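Long-range contacts in virulence factor (Pectobacterium carotovorum, PDB 2W3Y), which is a virulence factor of a Drosophila pathogen, an S-palmitoylated protein of novel fold that binds to lipid vesicles: residues Asn27-Ile32 with Lys249-Ala254; Met67-Ala72 with Asn245-Tyr250; Ala76-Lys81 with Asp92-Val97. All coordinates share one frame; numbering follows the deposited sequence.

Interaction 1. Residues Asn27-Ile32 with Lys249-Ala254; sequences NETFDI and KYEGKA
T29 is the first residue of 27-32 to meet the other segment, and it does so on two fronts. Its methyl CG2 lies against the carboxylate end of E251, 3.8 Å from OE1, while OG1 is turned to the ammonium of K253. With chi1 at 43°, OG1 sits between the backbone N and the carbonyl carbon; K253 NZ donates to T29 OG1 at 3.1 Å and to T29 O at 2.8 Å. The donor stands above the plane of that carbonyl, 49° out of it. A further bond from K253 NZ to S26 O adds to the grip on this one nitrogen.

F30 carries the backbone pairing. Its N-H points almost straight at E251 O (3.1 Å, 172° at the hydrogen), and its O accepts from K253 N at 3.0 Å. G252 lies between these two bonds, its CA close to F30 O. The F30 ring presents its edge to the carbonyl oxygens of K249 and Y250, and it stacks with H18. D31 runs beside the K253 side chain, pointing the same way; the salt bridge from OD1 to NZ is long, 3.8 Å, and a water spans the pair. I32 closes the contact with CG2 against K253 O.

Two backbone bonds flanking one glycine make a single beta bridge, an isolated pairing of two loops by which the chain leaving helix 237-250 is tied to the N-terminal segment at the protein surface.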
loop_
_atom_site.group_PDB
_atom_site.type_symbol
_atom_site.label_atom_id
_atom_site.label_comp_id
_atom_site.label_asym_id
_atom_site.label_seq_id
_atom_site.Cartn_x
_atom_site.Cartn_y
_atom_site.Cartn_z
ATOM N N ASN A 27 10.366 -4.728 -21.800
ATOM C CA ASN A 27 9.338 -5.392 -22.603
ATOM C C ASN A 27 9.013 -6.802 -22.100
ATOM O O ASN A 27 8.105 -7.455 -22.619
ATOM C CB ASN A 27 9.761 -5.435 -24.078
ATOM C CG ASN A 27 11.271 -5.554 -24.249
ATOM O OD1 ASN A 27 11.811 -6.657 -24.334
ATOM N ND2 ASN A 27 11.962 -4.409 -24.267
ATOM N N GLU A 28 9.755 -7.253 -21.084
ATOM C CA GLU A 28 9.614 -8.597 -20.499
ATOM C C GLU A 28 9.062 -8.615 -19.054
ATOM O O GLU A 28 8.526 -9.643 -18.611
ATOM C CB GLU A 28 10.961 -9.338 -20.553
ATOM C CG GLU A 28 11.266 -10.025 -21.888
ATOM C CD GLU A 28 10.835 -11.496 -21.927
ATOM O OE1 GLU A 28 9.766 -11.841 -21.358
ATOM O OE2 GLU A 28 11.564 -12.314 -22.543
ATOM N N THR A 29 9.212 -7.500 -18.326
ATOM C CA THR A 29 8.603 -7.343 -16.993
ATOM C C THR A 29 7.085 -7.518 -17.069
ATOM O O THR A 29 6.464 -7.257 -18.109
ATOM C CB THR A 29 8.890 -5.954 -16.365
ATOM O OG1 THR A 29 8.724 -4.932 -17.357
ATOM C CG2 THR A 29 10.299 -5.884 -15.794
ATOM N N PHE A 30 6.487 -7.945 -15.963
ATOM C CA PHE A 30 5.062 -8.276 -15.970
ATOM C C PHE A 30 4.162 -7.062 -15.747
ATOM O O PHE A 30 4.439 -6.234 -14.892
ATOM C CB PHE A 30 4.783 -9.397 -14.982
ATOM C CG PHE A 30 5.574 -10.651 -15.267
ATOM C CD1 PHE A 30 5.306 -11.419 -16.406
ATOM C CD2 PHE A 30 6.608 -11.043 -14.423
ATOM C CE1 PHE A 30 6.047 -12.584 -16.686
ATOM C CE2 PHE A 30 7.352 -12.212 -14.686
ATOM C CZ PHE A 30 7.078 -12.975 -15.826
ATOM N N ASP A 31 3.100 -6.963 -16.545
ATOM C CA ASP A 31 2.091 -5.902 -16.388
ATOM C C ASP A 31 1.479 -5.919 -14.984
ATOM O O ASP A 31 1.272 -6.988 -14.413
ATOM C CB ASP A 31 0.980 -6.061 -17.424
ATOM C CG ASP A 31 1.454 -5.785 -18.839
ATOM O OD1 ASP A 31 2.491 -5.105 -19.002
ATOM O OD2 ASP A 31 0.774 -6.241 -19.794
ATOM N N ILE A 32 1.201 -4.738 -14.435
ATOM C CA ILE A 32 0.552 -4.638 -13.125
ATOM C C ILE A 32 -0.892 -4.212 -13.290
ATOM O O ILE A 32 -1.307 -3.820 -14.385
ATOM C CB ILE A 32 1.328 -3.714 -12.125
ATOM C CG1 ILE A 32 1.302 -2.243 -12.586
ATOM C CG2 ILE A 32 2.757 -4.279 -11.893
ATOM C CD1 ILE A 32 1.742 -1.229 -11.508
ATOM N N LYS A 249 13.207 -12.281 -10.717
ATOM C CA LYS A 249 12.469 -13.218 -11.562
ATOM C C LYS A 249 11.012 -12.799 -11.872
ATOM O O LYS A 249 10.501 -13.030 -12.976
ATOM C CB LYS A 249 12.505 -14.618 -10.925
ATOM C CG LYS A 249 12.042 -15.748 -11.845
ATOM C CD LYS A 249 12.302 -17.130 -11.230
ATOM C CE LYS A 249 11.534 -18.229 -11.959
ATOM N NZ LYS A 249 11.553 -19.534 -11.197
ATOM N N TYR A 250 10.351 -12.182 -10.898
ATOM C CA TYR A 250 8.918 -11.936 -10.999
ATOM C C TYR A 250 8.568 -10.452 -11.056
ATOM O O TYR A 250 7.404 -10.071 -10.861
ATOM C CB TYR A 250 8.198 -12.652 -9.857
ATOM C CG TYR A 250 8.373 -14.168 -9.919
ATOM C CD1 TYR A 250 7.790 -14.907 -10.950
ATOM C CD2 TYR A 250 9.126 -14.848 -8.963
ATOM C CE1 TYR A 250 7.944 -16.288 -11.032
ATOM C CE2 TYR A 250 9.290 -16.244 -9.033
ATOM C CZ TYR A 250 8.698 -16.947 -10.072
ATOM O OH TYR A 250 8.832 -18.312 -10.169
ATOM N N GLU A 251 9.581 -9.638 -11.363
ATOM C CA GLU A 251 9.488 -8.167 -11.397
ATOM C C GLU A 251 8.277 -7.626 -12.164
ATOM O O GLU A 251 8.070 -7.963 -13.316
ATOM C CB GLU A 251 10.773 -7.561 -11.991
ATOM C CG GLU A 251 10.835 -6.032 -11.861
ATOM C CD GLU A 251 12.101 -5.415 -12.439
ATOM O OE1 GLU A 251 12.032 -4.224 -12.840
ATOM O OE2 GLU A 251 13.154 -6.108 -12.492
ATOM N N GLY A 252 7.489 -6.776 -11.514
ATOM C CA GLY A 252 6.415 -6.063 -12.198
ATOM C C GLY A 252 6.908 -4.710 -12.697
ATOM O O GLY A 252 7.944 -4.227 -12.260
ATOM N N LYS A 253 6.169 -4.110 -13.626
ATOM C CA LYS A 253 6.384 -2.714 -14.018
ATOM C C LYS A 253 6.408 -1.815 -12.782
ATOM O O LYS A 253 5.719 -2.084 -11.807
ATOM C CB LYS A 253 5.259 -2.260 -14.953
ATOM C CG LYS A 253 5.627 -2.225 -16.430
ATOM C CD LYS A 253 5.599 -3.580 -17.062
ATOM C CE LYS A 253 5.803 -3.443 -18.568
ATOM N NZ LYS A 253 6.290 -4.700 -19.181
ATOM N N ALA A 254 7.204 -0.752 -12.829
ATOM C CA ALA A 254 7.332 0.174 -11.700
ATOM C C ALA A 254 5.990 0.794 -11.272
ATOM O O ALA A 254 5.286 1.406 -12.084
ATOM C CB ALA A 254 8.363 1.271 -12.020
HETATM O O HOH W 1 4.776 -6.236 -21.071
#

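Interaction 2. Residues Met67-Ala72 with Asn245-Tyr250; sequences MERFVA and NFLDKY
F246 opens the contact from the side of helix 237-250, its ring atom CE2 lying 4.2 Å from CE1 of F70. Both rings also meet F105, so this pair belongs to a larger aromatic cluster.

L247 comes next, points at the other helix and carries most of the apolar contact. Its CD2 methyl stands over the centre of the F70 ring, 3.6 Å from the centroid and only 10° off the normal, a CH-pi contact in which the two side chains cross at about a right angle. CD1 lies between R69 CB and the ring atom CE2 of F70, 4.1 Å from each, and L247 CB lies beneath the centre of the R69 guanidinium, covering one face of it. One apolar residue thus serves both a phenyl ring and a cationic plane.

D248 takes the edge of that same guanidinium. R69 NH2 donates to D248 OD1 at 2.7 Å, a salt bridge that lies in the arginine plane but meets the carboxylate on its anti side, with the two planes 41° apart. The bend of the arginine at chi3 turns NE aside from the extended chain before it. A water joins L247 O to R69 NE, the latter bond weak.

Axes 10.1 Å apart and N-to-C directions 46° from each other make this an oblique helix-helix packing, with an apolar interior of leucine and phenylalanine and a salt bridge at its margin.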
loop_
_atom_site.group_PDB
_atom_site.type_symbol
_atom_site.label_atom_id
_atom_site.label_comp_id
_atom_site.label_asym_id
_atom_site.label_seq_id
_atom_site.Cartn_x
_atom_site.Cartn_y
_atom_site.Cartn_z
ATOM N N MET A 67 10.406 -2.605 -0.981
ATOM C CA MET A 67 8.961 -2.692 -0.767
ATOM C C MET A 67 8.162 -2.342 -2.033
ATOM O O MET A 67 7.162 -3.012 -2.330
ATOM C CB MET A 67 8.532 -1.842 0.438
ATOM C CG MET A 67 8.905 -2.419 1.819
ATOM S SD MET A 67 8.319 -4.098 2.229
ATOM C CE MET A 67 9.596 -5.178 1.616
ATOM N N GLU A 68 8.604 -1.318 -2.784
ATOM C CA GLU A 68 7.946 -0.966 -4.064
ATOM C C GLU A 68 8.021 -2.137 -5.068
ATOM O O GLU A 68 7.082 -2.384 -5.842
ATOM C CB GLU A 68 8.511 0.323 -4.675
ATOM C CG GLU A 68 8.258 1.582 -3.817
ATOM C CD GLU A 68 8.352 2.916 -4.577
ATOM O OE1 GLU A 68 8.644 2.943 -5.802
ATOM O OE2 GLU A 68 8.102 3.968 -3.933
ATOM N N ARG A 69 9.132 -2.865 -5.028
ATOM C CA ARG A 69 9.313 -4.041 -5.871
ATOM C C ARG A 69 8.392 -5.192 -5.462
ATOM O O ARG A 69 7.822 -5.858 -6.332
ATOM C CB ARG A 69 10.775 -4.493 -5.863
ATOM C CG ARG A 69 11.707 -3.514 -6.598
ATOM C CD ARG A 69 13.150 -4.001 -6.561
ATOM N NE ARG A 69 13.363 -5.006 -7.603
ATOM C CZ ARG A 69 14.470 -5.729 -7.768
ATOM N NH1 ARG A 69 15.507 -5.584 -6.946
ATOM N NH2 ARG A 69 14.533 -6.604 -8.766
ATOM N N PHE A 70 8.256 -5.412 -4.153
ATOM C CA PHE A 70 7.308 -6.396 -3.604
ATOM C C PHE A 70 5.851 -6.052 -3.953
ATOM O O PHE A 70 5.068 -6.933 -4.335
ATOM C CB PHE A 70 7.485 -6.550 -2.089
ATOM C CG PHE A 70 8.482 -7.629 -1.683
ATOM C CD1 PHE A 70 8.228 -8.975 -1.953
ATOM C CD2 PHE A 70 9.660 -7.286 -1.009
ATOM C CE1 PHE A 70 9.137 -9.968 -1.569
ATOM C CE2 PHE A 70 10.584 -8.260 -0.620
ATOM C CZ PHE A 70 10.331 -9.603 -0.899
ATOM N N VAL A 71 5.499 -4.769 -3.845
ATOM C CA VAL A 71 4.157 -4.309 -4.237
ATOM C C VAL A 71 3.871 -4.585 -5.719
ATOM O O VAL A 71 2.796 -5.124 -6.047
ATOM C CB VAL A 71 3.895 -2.787 -3.836
ATOM C CG1 VAL A 71 2.564 -2.269 -4.431
ATOM C CG2 VAL A 71 3.900 -2.629 -2.317
ATOM N N ALA A 72 4.826 -4.257 -6.602
ATOM C CA ALA A 72 4.683 -4.516 -8.047
ATOM C C ALA A 72 4.659 -6.035 -8.373
ATOM O O ALA A 72 3.895 -6.467 -9.241
ATOM C CB ALA A 72 5.795 -3.810 -8.861
ATOM N N ASN A 245 16.885 -12.640 -5.918
ATOM C CA ASN A 245 16.592 -13.535 -7.036
ATOM C C ASN A 245 15.097 -13.614 -7.334
ATOM O O ASN A 245 14.680 -13.584 -8.490
ATOM C CB ASN A 245 17.140 -14.955 -6.786
ATOM C CG ASN A 245 18.673 -15.047 -6.912
ATOM O OD1 ASN A 245 19.311 -14.262 -7.619
ATOM N ND2 ASN A 245 19.259 -16.022 -6.221
ATOM N N PHE A 246 14.300 -13.735 -6.280
ATOM C CA PHE A 246 12.843 -13.793 -6.412
ATOM C C PHE A 246 12.311 -12.495 -7.031
ATOM O O PHE A 246 11.537 -12.523 -7.993
ATOM C CB PHE A 246 12.215 -14.039 -5.040
ATOM C CG PHE A 246 10.713 -13.987 -5.040
ATOM C CD1 PHE A 246 9.964 -15.126 -5.321
ATOM C CD2 PHE A 246 10.046 -12.796 -4.738
ATOM C CE1 PHE A 246 8.574 -15.094 -5.331
ATOM C CE2 PHE A 246 8.652 -12.752 -4.743
ATOM C CZ PHE A 246 7.919 -13.903 -5.051
ATOM N N LEU A 247 12.731 -11.366 -6.470
ATOM C CA LEU A 247 12.335 -10.051 -6.992
ATOM C C LEU A 247 12.747 -9.836 -8.464
ATOM O O LEU A 247 11.965 -9.316 -9.263
ATOM C CB LEU A 247 12.853 -8.925 -6.089
ATOM C CG LEU A 247 12.255 -8.781 -4.679
ATOM C CD1 LEU A 247 12.774 -7.519 -4.050
ATOM C CD2 LEU A 247 10.715 -8.773 -4.680
ATOM N N ASP A 248 13.957 -10.276 -8.817
ATOM C CA ASP A 248 14.439 -10.233 -10.200
ATOM C C ASP A 248 13.618 -11.101 -11.169
ATOM O O ASP A 248 13.333 -10.688 -12.292
ATOM C CB ASP A 248 15.942 -10.594 -10.253
ATOM C CG ASP A 248 16.838 -9.424 -9.872
ATOM O OD1 ASP A 248 16.339 -8.270 -9.847
ATOM O OD2 ASP A 248 18.049 -9.641 -9.612
ATOM N N LYS A 249 13.207 -12.281 -10.717
ATOM C CA LYS A 249 12.469 -13.218 -11.562
ATOM C C LYS A 249 11.012 -12.799 -11.872
ATOM O O LYS A 249 10.501 -13.030 -12.976
ATOM C CB LYS A 249 12.505 -14.618 -10.925
ATOM C CG LYS A 249 12.042 -15.748 -11.845
ATOM C CD LYS A 249 12.302 -17.130 -11.230
ATOM C CE LYS A 249 11.534 -18.229 -11.959
ATOM N NZ LYS A 249 11.553 -19.534 -11.197
ATOM N N TYR A 250 10.351 -12.182 -10.898
ATOM C CA TYR A 250 8.918 -11.936 -10.999
ATOM C C TYR A 250 8.568 -10.452 -11.056
ATOM O O TYR A 250 7.404 -10.071 -10.861
ATOM C CB TYR A 250 8.198 -12.652 -9.857
ATOM C CG TYR A 250 8.373 -14.168 -9.919
ATOM C CD1 TYR A 250 7.790 -14.907 -10.950
ATOM C CD2 TYR A 250 9.126 -14.848 -8.963
ATOM C CE1 TYR A 250 7.944 -16.288 -11.032
ATOM C CE2 TYR A 250 9.290 -16.244 -9.033
ATOM C CZ TYR A 250 8.698 -16.947 -10.072
ATOM O OH TYR A 250 8.832 -18.312 -10.169
HETATM O O HOH W 2 11.110 -6.965 -8.587
#

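Interaction 3. Residues Ala76-Lys81 with Asp92-Val97; sequences AAVNKK and DIWKEV
V78 presses both of its methyls onto one face of the W94 indole, and here the two helices come nearest, their CA atoms 6.2 Å apart. CG2 stands over the five-membered ring, 3.9 Å from its centroid and 12° off the normal, a CH-pi contact; CG1 lies over the same face nearer the nitrogen, 3.5 Å from NE1. With CG1 anti to the backbone N (chi1 166°) and CG2 beside it, the forked side chain spreads across the indole, which it meets at about a right angle. The nitrogen NE1 is hydrogen-bonded to K88 O, in the connection between the helices, which fixes the indole nitrogen while V78 covers one face. I93 CG2 touches V78 CG1 at 4.1 Å. V97 extends the apolar patch, its CG1 3.9 Å from A77 CB and its CG2 against V78 CG2, and F14 of helix 9-18 packs on both A77 and V97.

Helices 57-81 and 91-105 are two consecutive helices joined by a short connection and packed at a steep angle, the segments running 125° apart in direction. W94 also reaches strands 40-49 and 166-179, so the second helix lies on the sheet while it holds the first.

Toward solvent the packing thins. K81 sends its extended chain past I93 and V97, with CD 4.2 Å from I93 CG2, and then crosses E96 at about a right angle, CE near CG. The opposite charges remain apart, K81 NZ lying 5.2 Å from E96 OE2, which may give a mild electrostatic attraction without a salt bridge.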
loop_
_atom_site.group_PDB
_atom_site.type_symbol
_atom_site.label_atom_id
_atom_site.label_comp_id
_atom_site.label_asym_id
_atom_site.label_seq_id
_atom_site.Cartn_x
_atom_site.Cartn_y
_atom_site.Cartn_z
ATOM N N ALA A 76 1.447 -7.744 -10.167
ATOM C CA ALA A 76 1.628 -8.471 -11.431
ATOM C C ALA A 76 1.058 -9.903 -11.409
ATOM O O ALA A 76 0.433 -10.333 -12.394
ATOM C CB ALA A 76 3.092 -8.447 -11.868
ATOM N N ALA A 77 1.231 -10.598 -10.281
ATOM C CA ALA A 77 0.615 -11.917 -10.036
ATOM C C ALA A 77 -0.915 -11.862 -10.088
ATOM O O ALA A 77 -1.555 -12.699 -10.731
ATOM C CB ALA A 77 1.079 -12.481 -8.687
ATOM N N VAL A 78 -1.487 -10.852 -9.433
ATOM C CA VAL A 78 -2.930 -10.612 -9.425
ATOM C C VAL A 78 -3.463 -10.363 -10.832
ATOM O O VAL A 78 -4.462 -10.960 -11.219
ATOM C CB VAL A 78 -3.323 -9.406 -8.512
ATOM C CG1 VAL A 78 -4.772 -8.958 -8.802
ATOM C CG2 VAL A 78 -3.146 -9.772 -7.051
ATOM N N ASN A 79 -2.792 -9.469 -11.565
ATOM C CA ASN A 79 -3.125 -9.131 -12.940
ATOM C C ASN A 79 -3.191 -10.349 -13.873
ATOM O O ASN A 79 -4.130 -10.490 -14.673
ATOM C CB ASN A 79 -2.101 -8.140 -13.489
ATOM C CG ASN A 79 -2.513 -7.570 -14.828
ATOM O OD1 ASN A 79 -3.524 -6.882 -14.935
ATOM N ND2 ASN A 79 -1.734 -7.865 -15.862
ATOM N N LYS A 80 -2.183 -11.205 -13.752
ATOM C CA LYS A 80 -2.137 -12.481 -14.448
ATOM C C LYS A 80 -3.207 -13.461 -13.937
ATOM O O LYS A 80 -3.942 -14.052 -14.735
ATOM C CB LYS A 80 -0.733 -13.097 -14.326
ATOM C CG LYS A 80 -0.497 -14.336 -15.208
ATOM C CD LYS A 80 -0.909 -14.097 -16.665
ATOM C CE LYS A 80 -0.791 -15.372 -17.491
ATOM N NZ LYS A 80 0.636 -15.754 -17.717
ATOM N N LYS A 81 -3.308 -13.612 -12.622
ATOM C CA LYS A 81 -4.219 -14.598 -12.021
ATOM C C LYS A 81 -5.699 -14.279 -12.226
ATOM O O LYS A 81 -6.502 -15.198 -12.372
ATOM C CB LYS A 81 -3.900 -14.792 -10.527
ATOM C CG LYS A 81 -4.749 -15.831 -9.774
ATOM C CD LYS A 81 -4.181 -16.085 -8.381
ATOM C CE LYS A 81 -5.126 -16.929 -7.508
ATOM N NZ LYS A 81 -5.345 -18.284 -8.090
ATOM N N ASP A 92 -9.975 -10.489 -2.456
ATOM C CA ASP A 92 -9.670 -11.871 -2.085
ATOM C C ASP A 92 -8.510 -12.463 -2.900
ATOM O O ASP A 92 -7.753 -13.271 -2.386
ATOM C CB ASP A 92 -10.924 -12.762 -2.115
ATOM C CG ASP A 92 -11.855 -12.521 -0.902
ATOM O OD1 ASP A 92 -13.101 -12.617 -1.076
ATOM O OD2 ASP A 92 -11.356 -12.248 0.230
ATOM N N ILE A 93 -8.360 -12.047 -4.156
ATOM C CA ILE A 93 -7.215 -12.477 -4.993
ATOM C C ILE A 93 -5.878 -11.855 -4.546
ATOM O O ILE A 93 -4.840 -12.542 -4.509
ATOM C CB ILE A 93 -7.486 -12.222 -6.490
ATOM C CG1 ILE A 93 -8.714 -13.033 -6.950
ATOM C CG2 ILE A 93 -6.242 -12.537 -7.325
ATOM C CD1 ILE A 93 -9.251 -12.644 -8.313
ATOM N N TRP A 94 -5.911 -10.562 -4.213
ATOM C CA TRP A 94 -4.786 -9.872 -3.544
ATOM C C TRP A 94 -4.394 -10.545 -2.220
ATOM O O TRP A 94 -3.207 -10.709 -1.915
ATOM C CB TRP A 94 -5.135 -8.386 -3.300
ATOM C CG TRP A 94 -5.189 -7.551 -4.565
ATOM C CD1 TRP A 94 -6.231 -7.462 -5.447
ATOM C CD2 TRP A 94 -4.159 -6.687 -5.076
ATOM N NE1 TRP A 94 -5.907 -6.606 -6.479
ATOM C CE2 TRP A 94 -4.643 -6.120 -6.278
ATOM C CE3 TRP A 94 -2.867 -6.351 -4.641
ATOM C CZ2 TRP A 94 -3.879 -5.224 -7.058
ATOM C CZ3 TRP A 94 -2.111 -5.462 -5.411
ATOM C CH2 TRP A 94 -2.627 -4.905 -6.602
ATOM N N LYS A 95 -5.392 -10.933 -1.420
ATOM C CA LYS A 95 -5.111 -11.629 -0.166
ATOM C C LYS A 95 -4.445 -13.012 -0.384
ATOM O O LYS A 95 -3.482 -13.352 0.313
ATOM C CB LYS A 95 -6.376 -11.732 0.696
ATOM C CG LYS A 95 -6.149 -12.355 2.080
ATOM C CD LYS A 95 -7.432 -12.349 2.916
ATOM C CE LYS A 95 -8.427 -13.394 2.427
ATOM N NZ LYS A 95 -9.724 -13.372 3.203
ATOM N N GLU A 96 -4.947 -13.784 -1.347
ATOM C CA GLU A 96 -4.360 -15.100 -1.702
ATOM C C GLU A 96 -2.865 -14.986 -2.054
ATOM O O GLU A 96 -2.040 -15.796 -1.609
ATOM C CB GLU A 96 -5.149 -15.737 -2.862
ATOM C CG GLU A 96 -4.615 -17.099 -3.412
ATOM C CD GLU A 96 -5.026 -18.317 -2.577
ATOM O OE1 GLU A 96 -5.590 -18.139 -1.462
ATOM O OE2 GLU A 96 -4.789 -19.460 -3.044
ATOM N N VAL A 97 -2.522 -13.956 -2.822
ATOM C CA VAL A 97 -1.145 -13.747 -3.302
ATOM C C VAL A 97 -0.230 -13.252 -2.167
ATOM O O VAL A 97 0.910 -13.724 -2.029
ATOM C CB VAL A 97 -1.125 -12.803 -4.547
ATOM C CG1 VAL A 97 0.289 -12.318 -4.874
ATOM C CG2 VAL A 97 -1.764 -13.496 -5.788
#

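How the interactions relate
Helix 57-81 is the common element of the fold here: interactions 2 and 3 use successive parts of it, with centres about 14 Å apart, while interaction 1 rests against it through contacts of I32 and K253 with A72 and of F30 and D31 with A76 and N79. Interactions 1 and 2 are closer, about 9 Å between centres, and share K249 and Y250 at the end of helix 237-250. Along the chain, interaction 3 joins near neighbours and is nested within the long loops closed by the other two. Together they pack the loop 27-32 and helices 91-105 and 237-250 around helix 57-81, with W94, M67 and V71 among the residues that reach the sheet.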